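Local structure of DUF1460 domain-containing protein (Legionella pneumophila subsp. pneumophila, 2IM9) at residues 64-75 and 86-97. The protein is of unknown function but belongs to a family resembling N-acetylmuramoyl-L-alanine amidases, in the papain-like peptidase clan, and may act on peptidoglycan amide bonds. Numbering follows the deposited sequence.
Sequences FKGTKYILGSLG and PRYRVDGFDCDT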
ATOM      1  N   PHE A  64      -3.685   2.161  15.319  1.00 21.11           N
ATOM      2  CA  PHE A  64      -2.246   1.962  15.115  1.00 20.75           C
ATOM      3  C   PHE A  64      -1.438   3.247  15.009  1.00 20.10           C
ATOM      4  O   PHE A  64      -0.254   3.184  14.743  1.00 19.58           O
ATOM      5  CB  PHE A  64      -1.991   1.098  13.872  1.00 20.65           C
ATOM      6  CG  PHE A  64      -2.513  -0.305  14.000  1.00 21.80           C
ATOM      7  CD1 PHE A  64      -1.883  -1.229  14.846  1.00 19.29           C
ATOM      8  CD2 PHE A  64      -3.636  -0.704  13.297  1.00 23.01           C
ATOM      9  CE1 PHE A  64      -2.367  -2.529  14.970  1.00 20.65           C
ATOM     10  CE2 PHE A  64      -4.136  -2.007  13.418  1.00 23.43           C
ATOM     11  CZ  PHE A  64      -3.503  -2.919  14.256  1.00 22.04           C
ATOM     12  N   LYS A  65      -2.066   4.417  15.173  1.00 20.84           N
ATOM     13  CA  LYS A  65      -1.284   5.663  15.166  1.00 21.65           C
ATOM     14  C   LYS A  65      -0.184   5.595  16.228  1.00 21.37           C
ATOM     15  O   LYS A  65      -0.411   5.087  17.340  1.00 21.79           O
ATOM     16  CB  LYS A  65      -2.163   6.896  15.402  1.00 22.04           C
ATOM     17  CG  LYS A  65      -2.938   7.350  14.177  1.00 24.59           C
ATOM     18  CD  LYS A  65      -3.980   8.404  14.535  1.00 26.60           C
ATOM     19  CE  LYS A  65      -3.338   9.732  14.889  1.00 27.99           C
ATOM     20  NZ  LYS A  65      -4.408  10.745  15.113  1.00 28.73           N
ATOM     21  N   GLY A  66       0.997   6.094  15.873  1.00 20.98           N
ATOM     22  CA  GLY A  66       2.148   6.096  16.766  1.00 20.95           C
ATOM     23  C   GLY A  66       3.019   4.854  16.727  1.00 20.47           C
ATOM     24  O   GLY A  66       4.098   4.841  17.317  1.00 20.61           O
ATOM     25  N   THR A  67       2.560   3.809  16.037  1.00 19.61           N
ATOM     26  CA  THR A  67       3.367   2.600  15.817  1.00 19.24           C
ATOM     27  C   THR A  67       4.557   2.907  14.911  1.00 18.87           C
ATOM     28  O   THR A  67       4.421   3.611  13.903  1.00 18.40           O
ATOM     29  CB  THR A  67       2.519   1.467  15.198  1.00 18.95           C
ATOM     30  OG1 THR A  67       1.411   1.189  16.065  1.00 20.41           O
ATOM     31  CG2 THR A  67       3.337   0.195  15.021  1.00 19.04           C
ATOM     32  N   LYS A  68       5.723   2.363  15.253  1.00 18.63           N
ATOM     33  CA  LYS A  68       6.952   2.742  14.583  1.00 19.29           C
ATOM     34  C   LYS A  68       6.989   2.296  13.130  1.00 19.31           C
ATOM     35  O   LYS A  68       6.331   1.321  12.750  1.00 19.23           O
ATOM     36  CB  LYS A  68       8.174   2.197  15.322  1.00 20.13           C
ATOM     37  CG  LYS A  68       8.431   0.733  15.109  1.00 23.53           C
ATOM     38  CD  LYS A  68       9.640   0.275  15.908  1.00 28.12           C
ATOM     39  CE  LYS A  68       9.562  -1.216  16.160  1.00 30.70           C
ATOM     40  NZ  LYS A  68      10.867  -1.726  16.662  1.00 33.84           N
ATOM     41  N   TYR A  69       7.787   3.009  12.346  1.00 18.75           N
ATOM     42  CA  TYR A  69       8.034   2.685  10.961  1.00 18.93           C
ATOM     43  C   TYR A  69       9.101   1.610  10.886  1.00 18.49           C
ATOM     44  O   TYR A  69      10.154   1.736  11.526  1.00 19.23           O
ATOM     45  CB  TYR A  69       8.504   3.944  10.215  1.00 19.18           C
ATOM     46  CG  TYR A  69       8.735   3.728   8.751  1.00 20.67           C
ATOM     47  CD1 TYR A  69       7.671   3.797   7.848  1.00 19.38           C
ATOM     48  CD2 TYR A  69      10.013   3.444   8.262  1.00 20.16           C
ATOM     49  CE1 TYR A  69       7.875   3.596   6.489  1.00 22.08           C
ATOM     50  CE2 TYR A  69      10.232   3.232   6.888  1.00 22.47           C
ATOM     51  CZ  TYR A  69       9.148   3.308   6.017  1.00 22.66           C
ATOM     52  OH  TYR A  69       9.357   3.113   4.668  1.00 24.26           O
ATOM     53  N   ILE A  70       8.825   0.538  10.144  1.00 18.13           N
ATOM     54  CA  ILE A  70       9.856  -0.441   9.798  1.00 18.21           C
ATOM     55  C   ILE A  70       9.832  -0.656   8.289  1.00 18.61           C
ATOM     56  O   ILE A  70       8.831  -1.116   7.746  1.00 17.93           O
ATOM     57  CB  ILE A  70       9.670  -1.807  10.497  1.00 17.52           C
ATOM     58  CG1 ILE A  70       9.605  -1.622  12.016  1.00 18.75           C
ATOM     59  CG2 ILE A  70      10.782  -2.768  10.084  1.00 17.74           C
ATOM     60  CD1 ILE A  70       9.217  -2.880  12.785  1.00 19.26           C
ATOM     61  N   LEU A  71      10.924  -0.314   7.618  1.00 18.32           N
ATOM     62  CA  LEU A  71      11.010  -0.523   6.183  1.00 19.56           C
ATOM     63  C   LEU A  71      10.899  -2.011   5.862  1.00 18.69           C
ATOM     64  O   LEU A  71      11.599  -2.822   6.468  1.00 19.30           O
ATOM     65  CB  LEU A  71      12.341   0.001   5.661  1.00 20.78           C
ATOM     66  CG  LEU A  71      12.537  -0.129   4.156  1.00 22.00           C
ATOM     67  CD1 LEU A  71      11.477   0.661   3.396  1.00 25.47           C
ATOM     68  CD2 LEU A  71      13.950   0.315   3.781  1.00 25.38           C
ATOM     69  N   GLY A  72      10.013  -2.371   4.931  1.00 18.71           N
ATOM     70  CA  GLY A  72       9.863  -3.785   4.531  1.00 17.40           C
ATOM     71  C   GLY A  72       9.409  -4.640   5.712  1.00 17.31           C
ATOM     72  O   GLY A  72      10.043  -5.631   6.061  1.00 17.64           O
ATOM     73  N   SER A  73       8.307  -4.239   6.332  1.00 16.37           N
ATOM     74  CA  SER A  73       7.861  -4.816   7.609  1.00 16.19           C
ATOM     75  C   SER A  73       7.521  -6.304   7.557  1.00 15.25           C
ATOM     76  O   SER A  73       7.649  -7.000   8.566  1.00 14.78           O
ATOM     77  CB  SER A  73       6.633  -4.060   8.117  1.00 16.74           C
ATOM     78  OG  SER A  73       7.020  -2.870   8.816  1.00 21.03           O
ATOM     79  N   LEU A  74       7.037  -6.766   6.401  1.00 14.25           N
ATOM     80  CA  LEU A  74       6.489  -8.127   6.276  1.00 13.49           C
ATOM     81  C   LEU A  74       7.235  -8.945   5.245  1.00 14.22           C
ATOM     82  O   LEU A  74       7.799  -8.402   4.280  1.00 15.41           O
ATOM     83  CB  LEU A  74       5.001  -8.067   5.879  1.00 13.80           C
ATOM     84  CG  LEU A  74       4.093  -7.319   6.869  1.00 12.20           C
ATOM     85  CD1 LEU A  74       2.604  -7.400   6.457  1.00 11.05           C
ATOM     86  CD2 LEU A  74       4.280  -7.901   8.260  1.00 12.83           C
ATOM     87  N   GLY A  75       7.201 -10.260   5.437  1.00 13.54           N
ATOM     88  CA  GLY A  75       7.725 -11.206   4.463  1.00 14.91           C
ATOM     89  C   GLY A  75       6.763 -12.371   4.267  1.00 14.90           C
ATOM     90  O   GLY A  75       5.532 -12.211   4.339  1.00 15.88           O
ATOM     91  N   PRO A  86       7.906 -11.548   9.269  1.00 14.73           N
ATOM     92  CA  PRO A  86       6.589 -12.066   9.645  1.00 14.22           C
ATOM     93  C   PRO A  86       5.538 -11.802   8.568  1.00 13.99           C
ATOM     94  O   PRO A  86       5.653 -10.850   7.788  1.00 14.56           O
ATOM     95  CB  PRO A  86       6.219 -11.284  10.910  1.00 15.25           C
ATOM     96  CG  PRO A  86       7.228 -10.201  11.056  1.00 15.52           C
ATOM     97  CD  PRO A  86       8.388 -10.470  10.158  1.00 15.21           C
ATOM     98  N   ARG A  87       4.502 -12.634   8.556  1.00 13.04           N
ATOM     99  CA  ARG A  87       3.392 -12.469   7.623  1.00 13.64           C
ATOM    100  C   ARG A  87       2.469 -11.302   7.967  1.00 13.79           C
ATOM    101  O   ARG A  87       1.799 -10.732   7.084  1.00 13.47           O
ATOM    102  CB  ARG A  87       2.600 -13.776   7.580  1.00 13.43           C
ATOM    103  CG  ARG A  87       3.404 -14.824   6.827  1.00 14.28           C
ATOM    104  CD  ARG A  87       2.858 -16.212   7.055  1.00 15.77           C
ATOM    105  NE  ARG A  87       3.118 -16.652   8.420  1.00 15.63           N
ATOM    106  CZ  ARG A  87       2.774 -17.841   8.879  1.00 14.70           C
ATOM    107  NH1 ARG A  87       2.145 -18.685   8.057  1.00 16.43           N
ATOM    108  NH2 ARG A  87       3.068 -18.168  10.136  1.00 14.05           N
ATOM    109  N   TYR A  88       2.420 -10.972   9.256  1.00 14.09           N
ATOM    110  CA  TYR A  88       1.694  -9.803   9.775  1.00 13.86           C
ATOM    111  C   TYR A  88       2.260  -9.466  11.160  1.00 13.71           C
ATOM    112  O   TYR A  88       2.897 -10.307  11.812  1.00 13.28           O
ATOM    113  CB  TYR A  88       0.184 -10.066   9.880  1.00 14.84           C
ATOM    114  CG  TYR A  88      -0.126 -11.370  10.588  1.00 16.22           C
ATOM    115  CD1 TYR A  88      -0.303 -11.410  11.979  1.00 16.22           C
ATOM    116  CD2 TYR A  88      -0.225 -12.564   9.863  1.00 18.09           C
ATOM    117  CE1 TYR A  88      -0.572 -12.614  12.645  1.00 17.63           C
ATOM    118  CE2 TYR A  88      -0.495 -13.770  10.498  1.00 17.81           C
ATOM    119  CZ  TYR A  88      -0.665 -13.792  11.891  1.00 17.23           C
ATOM    120  OH  TYR A  88      -0.930 -14.988  12.515  1.00 20.60           O
ATOM    121  N   ARG A  89       2.065  -8.224  11.581  1.00 13.30           N
ATOM    122  CA  ARG A  89       2.594  -7.764  12.864  1.00 13.83           C
ATOM    123  C   ARG A  89       1.876  -6.511  13.312  1.00 14.47           C
ATOM    124  O   ARG A  89       1.230  -5.830  12.501  1.00 14.91           O
ATOM    125  CB  ARG A  89       4.102  -7.497  12.751  1.00 13.83           C
ATOM    126  CG  ARG A  89       4.456  -6.338  11.826  1.00 13.65           C
ATOM    127  CD  ARG A  89       5.898  -6.402  11.377  1.00 15.55           C
ATOM    128  NE  ARG A  89       6.845  -6.326  12.513  1.00 15.49           N
ATOM    129  CZ  ARG A  89       8.172  -6.446  12.402  1.00 17.56           C
ATOM    130  NH1 ARG A  89       8.738  -6.668  11.223  1.00 18.15           N
ATOM    131  NH2 ARG A  89       8.949  -6.367  13.495  1.00 17.81           N
ATOM    132  N   VAL A  90       1.998  -6.187  14.598  1.00 14.73           N
ATOM    133  CA  VAL A  90       1.360  -4.962  15.117  1.00 16.52           C
ATOM    134  C   VAL A  90       2.359  -3.997  15.739  1.00 16.88           C
ATOM    135  O   VAL A  90       1.956  -2.980  16.315  1.00 19.04           O
ATOM    136  CB  VAL A  90       0.264  -5.291  16.147  1.00 16.13           C
ATOM    137  CG1 VAL A  90      -0.907  -6.016  15.460  1.00 16.22           C
ATOM    138  CG2 VAL A  90       0.839  -6.132  17.301  1.00 16.17           C
ATOM    139  N   ASP A  91       3.642  -4.318  15.640  1.00 17.98           N
ATOM    140  CA  ASP A  91       4.710  -3.547  16.294  1.00 18.68           C
ATOM    141  C   ASP A  91       5.435  -2.583  15.339  1.00 18.45           C
ATOM    142  O   ASP A  91       6.305  -1.823  15.756  1.00 18.40           O
ATOM    143  CB  ASP A  91       5.732  -4.495  16.935  1.00 19.55           C
ATOM    144  CG  ASP A  91       6.501  -5.300  15.903  1.00 21.45           C
ATOM    145  OD1 ASP A  91       5.873  -5.752  14.926  1.00 21.25           O
ATOM    146  OD2 ASP A  91       7.729  -5.472  16.046  1.00 24.27           O
ATOM    147  N   GLY A  92       5.085  -2.620  14.055  1.00 17.51           N
ATOM    148  CA  GLY A  92       5.770  -1.781  13.067  1.00 16.61           C
ATOM    149  C   GLY A  92       5.095  -1.916  11.717  1.00 16.66           C
ATOM    150  O   GLY A  92       4.483  -2.949  11.447  1.00 15.05           O
ATOM    151  N   PHE A  93       5.205  -0.873  10.896  1.00 15.63           N
ATOM    152  CA  PHE A  93       4.625  -0.836   9.553  1.00 15.54           C
ATOM    153  C   PHE A  93       5.495  -0.069   8.582  1.00 15.86           C
ATOM    154  O   PHE A  93       6.209   0.854   8.990  1.00 15.59           O
ATOM    155  CB  PHE A  93       3.283  -0.099   9.582  1.00 15.32           C
ATOM    156  CG  PHE A  93       2.226  -0.787  10.396  1.00 15.03           C
ATOM    157  CD1 PHE A  93       1.541  -1.883   9.887  1.00 14.79           C
ATOM    158  CD2 PHE A  93       1.917  -0.326  11.681  1.00 16.16           C
ATOM    159  CE1 PHE A  93       0.558  -2.536  10.650  1.00 14.90           C
ATOM    160  CE2 PHE A  93       0.938  -0.951  12.442  1.00 15.52           C
ATOM    161  CZ  PHE A  93       0.248  -2.065  11.917  1.00 15.90           C
ATOM    162  N   ASP A  94       5.395  -0.403   7.292  1.00 14.79           N
ATOM    163  CA  ASP A  94       5.814   0.542   6.264  1.00 15.51           C
ATOM    164  C   ASP A  94       4.556   1.050   5.545  1.00 14.44           C
ATOM    165  O   ASP A  94       3.441   0.698   5.943  1.00 13.85           O
ATOM    166  CB  ASP A  94       6.863  -0.051   5.326  1.00 15.73           C
ATOM    167  CG  ASP A  94       6.354  -1.212   4.523  1.00 18.80           C
ATOM    168  OD1 ASP A  94       5.229  -1.137   3.978  1.00 18.55           O
ATOM    169  OD2 ASP A  94       7.121  -2.201   4.387  1.00 22.51           O
ATOM    170  N   CYS A  95       4.687   1.898   4.526  1.00 14.93           N
ATOM    171  CA  CYS A  95       3.466   2.492   3.989  1.00 15.59           C
ATOM    172  C   CYS A  95       2.532   1.435   3.408  1.00 15.30           C
ATOM    173  O   CYS A  95       1.309   1.529   3.565  1.00 16.34           O
ATOM    174  CB  CYS A  95       3.743   3.587   2.955  1.00 15.90           C
ATOM    175  SG  CYS A  95       4.538   3.027   1.467  1.00 21.78           S
ATOM    176  N   ASP A  96       3.118   0.426   2.760  1.00 15.86           N
ATOM    177  CA  ASP A  96       2.349  -0.636   2.095  1.00 15.99           C
ATOM    178  C   ASP A  96       1.735  -1.595   3.103  1.00 14.76           C
ATOM    179  O   ASP A  96       0.570  -1.947   2.990  1.00 14.53           O
ATOM    180  CB  ASP A  96       3.258  -1.454   1.159  1.00 17.39           C
ATOM    181  CG  ASP A  96       3.999  -0.599   0.158  1.00 22.93           C
ATOM    182  OD1 ASP A  96       3.344   0.160  -0.570  1.00 28.16           O
ATOM    183  OD2 ASP A  96       5.246  -0.704   0.092  1.00 28.63           O
ATOM    184  N   THR A  97       2.520  -2.032   4.080  1.00 13.80           N
ATOM    185  CA  THR A  97       2.008  -2.988   5.061  1.00 14.36           C
ATOM    186  C   THR A  97       0.949  -2.363   5.977  1.00 14.21           C
ATOM    187  O   THR A  97       0.034  -3.059   6.443  1.00 14.62           O
ATOM    188  CB  THR A  97       3.129  -3.679   5.866  1.00 14.80           C
ATOM    189  OG1 THR A  97       3.714  -2.749   6.784  1.00 15.77           O
ATOM    190  CG2 THR A  97       4.229  -4.223   4.919  1.00 15.69           C
TER
HETATM  191  O   HOH W   1       1.063  -0.906  17.759  1.00 41.80           O
HETATM  192  O   HOH W   2       5.690   0.691  17.779  1.00 28.94           O
HETATM  193  O   HOH W   3      10.257  -4.334  16.524  1.00 42.31           O
HETATM  194  O   HOH W   4       7.125   3.017   3.285  1.00 29.83           O
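Arg89 reaches across to Ser73, and its NH1 donates to Ser73 O at 2.9 Å. The oxygen lies in the guanidinium plane and receives the bond on a lone pair. The other edge of the same group grips Asp91 side-on, NE to OD1 at 2.7 Å and NH2 to OD2. The two bonds to Asp91, with the one to Ser73 O, fix the rotation of the guanidinium. Ile70 CD1 sits over one face, 3.6 Å from NH2.

Asp94 works in two directions. CG lies between its backbone N and carbonyl carbon (chi1 64°), which lets the carboxylate serve both segments. OD2 accepts from Ser73 N at 3.1 Å, met from above the carboxylate plane. OD1 accepts from Thr97 N, while Thr97 OG1 accepts from Asp94 N. Ser73 OG turns back to Ile70 O within its own loop.

Further along, Phe93 presents its ring edge to the face of Phe64, a T-shaped pair with planes at 73°. Thr67 CG2 packs 3.7 Å from Phe93 CD2. Leu74 lays CG against Thr97 CG2 at 3.7 Å, with CD2 near Tyr88 CA.

The backbones meet in a single bridge of Tyr69 with Phe93. Phe93 N donates to Lys68 O, and Ile70 N to Phe93 O. Gly75 N bonds Pro86 O at the far end. A water joins Tyr69 OH to Cys95 N.

Outside the two segments, Arg189 NH1 bonds Gly72 O, and Cys95 touches His268 on strand 264-275. Asp94 and Thr97 form a capping box that starts helix 95-107. A cysteine at a helix start, next to a strand histidine, is consistent with the papain-like fold of this clan.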